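Local structure of peroxidase (Cellulomonas bogoriensis 69B4 = DSM 16987, 6QZO) at residues 237-240 with 241-244; 127-130 with 131-134. The protein binds heme b and probably uses it as a DyP-type peroxidase to catalyse peroxide-dependent oxidations. One frame throughout, in Å; residues are numbered along the deposited sequence.

Interaction 1 of 2, residues 237-240 with 241-244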
loop_
_atom_site.group_PDB
_atom_site.type_symbol
_atom_site.label_atom_id
_atom_site.label_comp_id
_atom_site.label_asym_id
_atom_site.label_seq_id
_atom_site.Cartn_x
_atom_site.Cartn_y
_atom_site.Cartn_z
ATOM N N ALA A 237 -10.826 0.090 13.328
ATOM C CA ALA A 237 -11.600 0.482 12.136
ATOM C C ALA A 237 -12.244 1.848 12.385
ATOM O O ALA A 237 -12.699 2.106 13.540
ATOM C CB ALA A 237 -12.623 -0.571 11.847
ATOM N N MET A 238 -12.272 2.695 11.351
ATOM C CA MET A 238 -12.966 4.012 11.377
ATOM C C MET A 238 -14.256 3.886 10.571
ATOM O O MET A 238 -14.210 3.429 9.420
ATOM C CB MET A 238 -12.091 5.112 10.785
ATOM C CG MET A 238 -10.862 5.391 11.582
ATOM S SD MET A 238 -9.654 6.312 10.589
ATOM C CE MET A 238 -8.608 6.938 11.907
ATOM N N ASN A 239 -15.385 4.221 11.192
ATOM C CA ASN A 239 -16.673 4.303 10.467
ATOM C C ASN A 239 -16.705 5.675 9.800
ATOM O O ASN A 239 -17.290 6.596 10.374
ATOM C CB ASN A 239 -17.851 4.034 11.395
ATOM C CG ASN A 239 -19.099 3.704 10.616
ATOM O OD1 ASN A 239 -19.177 4.016 9.427
ATOM N ND2 ASN A 239 -20.069 3.081 11.264
ATOM N N LEU A 240 -16.035 5.828 8.658
ATOM C CA LEU A 240 -15.965 7.137 7.954
ATOM C C LEU A 240 -17.359 7.538 7.448
ATOM O O LEU A 240 -17.626 8.751 7.421
ATOM C CB LEU A 240 -14.919 7.073 6.840
ATOM C CG LEU A 240 -13.488 6.879 7.333
ATOM C CD1 LEU A 240 -12.491 6.873 6.177
ATOM C CD2 LEU A 240 -13.104 7.952 8.346
ATOM N N ASP A 241 -18.233 6.578 7.141
ATOM C CA ASP A 241 -19.608 6.868 6.647
ATOM C C ASP A 241 -20.402 7.628 7.718
ATOM O O ASP A 241 -21.005 8.643 7.349
ATOM C CB ASP A 241 -20.346 5.603 6.201
ATOM C CG ASP A 241 -19.762 4.937 4.973
ATOM O OD1 ASP A 241 -19.033 5.610 4.214
ATOM O OD2 ASP A 241 -20.041 3.745 4.784
ATOM N N THR A 242 -20.390 7.190 8.986
ATOM C CA THR A 242 -21.093 7.889 10.107
ATOM C C THR A 242 -20.286 9.124 10.556
ATOM O O THR A 242 -20.919 10.143 10.913
ATOM C CB THR A 242 -21.409 6.947 11.275
ATOM O OG1 THR A 242 -20.205 6.285 11.673
ATOM C CG2 THR A 242 -22.473 5.925 10.921
ATOM N N TRP A 243 -18.954 9.069 10.522
ATOM C CA TRP A 243 -18.071 10.230 10.828
ATOM C C TRP A 243 -18.440 11.422 9.930
ATOM O O TRP A 243 -18.340 12.582 10.385
ATOM C CB TRP A 243 -16.604 9.803 10.652
ATOM C CG TRP A 243 -15.555 10.822 10.989
ATOM C CD1 TRP A 243 -14.619 11.313 10.130
ATOM C CD2 TRP A 243 -15.247 11.385 12.283
ATOM N NE1 TRP A 243 -13.766 12.156 10.792
ATOM C CE2 TRP A 243 -14.130 12.226 12.109
ATOM C CE3 TRP A 243 -15.801 11.273 13.559
ATOM C CZ2 TRP A 243 -13.580 12.972 13.148
ATOM C CZ3 TRP A 243 -15.265 12.017 14.589
ATOM C CH2 TRP A 243 -14.166 12.854 14.388
ATOM N N ASP A 244 -18.837 11.144 8.689
ATOM C CA ASP A 244 -19.214 12.167 7.673
ATOM C C ASP A 244 -20.488 12.919 8.088
ATOM O O ASP A 244 -20.688 14.032 7.576
ATOM C CB ASP A 244 -19.348 11.532 6.290
ATOM C CG ASP A 244 -18.017 11.247 5.646
ATOM O OD1 ASP A 244 -16.976 11.589 6.271
ATOM O OD2 ASP A 244 -18.032 10.681 4.526
#

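Interaction 2 of 2, residues 127-130 with 131-134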
loop_
_atom_site.group_PDB
_atom_site.type_symbol
_atom_site.label_atom_id
_atom_site.label_comp_id
_atom_site.label_asym_id
_atom_site.label_seq_id
_atom_site.Cartn_x
_atom_site.Cartn_y
_atom_site.Cartn_z
ATOM N N PRO A 127 -7.346 -7.935 28.317
ATOM C CA PRO A 127 -8.657 -8.372 28.792
ATOM C C PRO A 127 -9.722 -7.879 27.814
ATOM O O PRO A 127 -9.478 -6.926 27.089
ATOM C CB PRO A 127 -8.784 -7.751 30.196
ATOM C CG PRO A 127 -7.797 -6.622 30.222
ATOM C CD PRO A 127 -6.695 -6.997 29.248
ATOM N N PRO A 128 -10.930 -8.473 27.788
ATOM C CA PRO A 128 -11.971 -8.034 26.854
ATOM C C PRO A 128 -12.576 -6.687 27.296
ATOM O O PRO A 128 -12.645 -6.412 28.483
ATOM C CB PRO A 128 -13.012 -9.161 26.910
ATOM C CG PRO A 128 -12.863 -9.735 28.318
ATOM C CD PRO A 128 -11.389 -9.557 28.681
ATOM N N PHE A 129 -12.965 -5.864 26.323
ATOM C CA PHE A 129 -13.627 -4.554 26.540
ATOM C C PHE A 129 -14.978 -4.567 25.824
ATOM O O PHE A 129 -15.073 -5.216 24.764
ATOM C CB PHE A 129 -12.718 -3.426 26.052
ATOM C CG PHE A 129 -11.423 -3.355 26.815
ATOM C CD1 PHE A 129 -11.418 -2.890 28.116
ATOM C CD2 PHE A 129 -10.220 -3.779 26.258
ATOM C CE1 PHE A 129 -10.249 -2.873 28.856
ATOM C CE2 PHE A 129 -9.041 -3.708 26.984
ATOM C CZ PHE A 129 -9.060 -3.261 28.286
ATOM N N GLY A 130 -15.979 -3.886 26.383
ATOM C CA GLY A 130 -17.315 -3.718 25.766
ATOM C C GLY A 130 -17.228 -3.250 24.311
ATOM O O GLY A 130 -18.036 -3.704 23.498
ATOM N N ILE A 131 -16.265 -2.387 23.994
ATOM C CA ILE A 131 -16.104 -1.764 22.641
ATOM C C ILE A 131 -15.491 -2.754 21.644
ATOM O O ILE A 131 -15.613 -2.490 20.440
ATOM C CB ILE A 131 -15.263 -0.480 22.726
ATOM C CG1 ILE A 131 -13.888 -0.727 23.347
ATOM C CG2 ILE A 131 -16.039 0.600 23.470
ATOM C CD1 ILE A 131 -12.861 0.326 22.993
ATOM N N ASP A 132 -14.869 -3.835 22.115
ATOM C CA ASP A 132 -14.162 -4.827 21.257
ATOM C C ASP A 132 -15.118 -5.430 20.230
ATOM O O ASP A 132 -16.156 -5.918 20.642
ATOM C CB ASP A 132 -13.569 -5.970 22.095
ATOM C CG ASP A 132 -12.320 -5.605 22.864
ATOM O OD1 ASP A 132 -11.805 -4.483 22.637
ATOM O OD2 ASP A 132 -11.861 -6.468 23.662
ATOM N N ARG A 133 -14.740 -5.417 18.952
ATOM C CA ARG A 133 -15.371 -6.228 17.876
ATOM C C ARG A 133 -14.295 -7.123 17.274
ATOM O O ARG A 133 -14.174 -7.153 16.053
ATOM C CB ARG A 133 -15.958 -5.374 16.736
ATOM C CG ARG A 133 -17.191 -4.544 16.971
ATOM C CD ARG A 133 -18.168 -5.120 17.985
ATOM N NE ARG A 133 -19.227 -4.216 18.408
ATOM C CZ ARG A 133 -19.513 -3.824 19.668
ATOM N NH1 ARG A 133 -18.786 -4.219 20.708
ATOM N NH2 ARG A 133 -20.537 -3.007 19.865
ATOM N N LEU A 134 -13.535 -7.827 18.121
ATOM C CA LEU A 134 -12.269 -8.495 17.728
ATOM C C LEU A 134 -12.550 -9.654 16.782
ATOM O O LEU A 134 -13.344 -10.545 17.140
ATOM C CB LEU A 134 -11.520 -8.963 18.978
ATOM C CG LEU A 134 -11.015 -7.846 19.896
ATOM C CD1 LEU A 134 -10.277 -8.426 21.079
ATOM C CD2 LEU A 134 -10.141 -6.860 19.133
HETATM O O HOH W 1 -9.278 -6.050 24.015
#

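Interaction 1 of 2, residues 237-240 with 241-244
N239 and T242 meet at a helix N-cap, where strand 229-238 of the C-terminal half of this DyP-type peroxidase hands over to the short helix 240-243. The capping bond itself is weak: T242 N lies 3.4 Å from N239 OD1, though nearly straight at 164°. N239 CG stands anti to its own N (chi1 -163°), which brings the amide round to the first turn of the helix.

The backbone carbonyl of N239 does more. N239 O accepts from W243 N at 3.0 Å, within the carbonyl plane, and from T242 OG1 at 3.2 Å, which comes from above that plane. One oxygen therefore ties both the main chain of the turn and the threonine hydroxyl. One residue further on, D244 N bonds to L240 O at 3.0 Å. Outside the turn, W243 NE1 donates to M197 O.

Charged groups face the second subunit. D241 OD1 pairs with R160 of that subunit, and D244 OD2 with its K164 and R160, while D244 OD1 also reaches R251 of the same chain. R251 further makes a cation-pi contact with the W243 indole.

Apolar contact is slight. The L240 and W243 side chains slant across one another. M238, one step before the cap, touches the heme. The closest apolar approach is L240 CD2 to W243 CD1, 4.1 Å.

Interaction 2 of 2, residues 127-130 with 131-134
F129 and D132 are the outer residues of a type I beta turn, F129 to D132, in the loop between helix 107-113 and strand 143-149 of the N-terminal half. D132 N closes the turn on F129 O at 3.0 Å, approaching from above the carbonyl plane. The D132 side chain folds back and answers in the reverse direction: its OD2 accepts from F129 N at 2.9 Å, and the N-H meets the carboxylate from above its plane rather than within it. Two bonds of opposite sense thus hold F129 and D132 together. With D132 CG beside its own N (chi1 -75°), the carboxylate is swung back toward F129, its plane 88° from that of the phenyl ring; OD1 sits at the ring edge, 4.0 Å from F129 CD2.

From within the turn, I131 adds an apolar touch, its CG1 4.0 Å from F129 CB. R133 bends at chi2 (-31°), and its guanidinium returns to the turn, where NH1 serves two carbonyls. It donates to G130 O at 2.9 Å, each partner lying in the other's plane, and to D132 O.

Further out, D132 OD1 forms a salt bridge with R234, so the carboxylate has a partner at each oxygen. D347 of helix 340-348 accepts from I131 N, and the I131 side chain comes within about 6 Å of the heme at the nearest atoms. A water donates to both P127 O and D132 OD2, lying 2.6 Å from D132 OD2.

Overall arrangement
Interactions 1 and 2 lie in the C-terminal and N-terminal halves of the chain, respectively, with centres about 19 Å apart and nearest atoms about 8 Å apart, and they do not touch. Both are local, yet 237-244 links a sheet strand to a helix, whereas 127-134 is loop throughout. Interaction 1 is partly buried and is completed by the second subunit; interaction 2 is a surface contact leaning on helix 340-348 and strand 356-366 of its own chain. In the first an asparagine amide weakly caps one backbone N-H; in the second a carboxylate takes one in a shorter bond and an arginine gathers carbonyls. Both approach the heme, which M238 touches and I131 only nears.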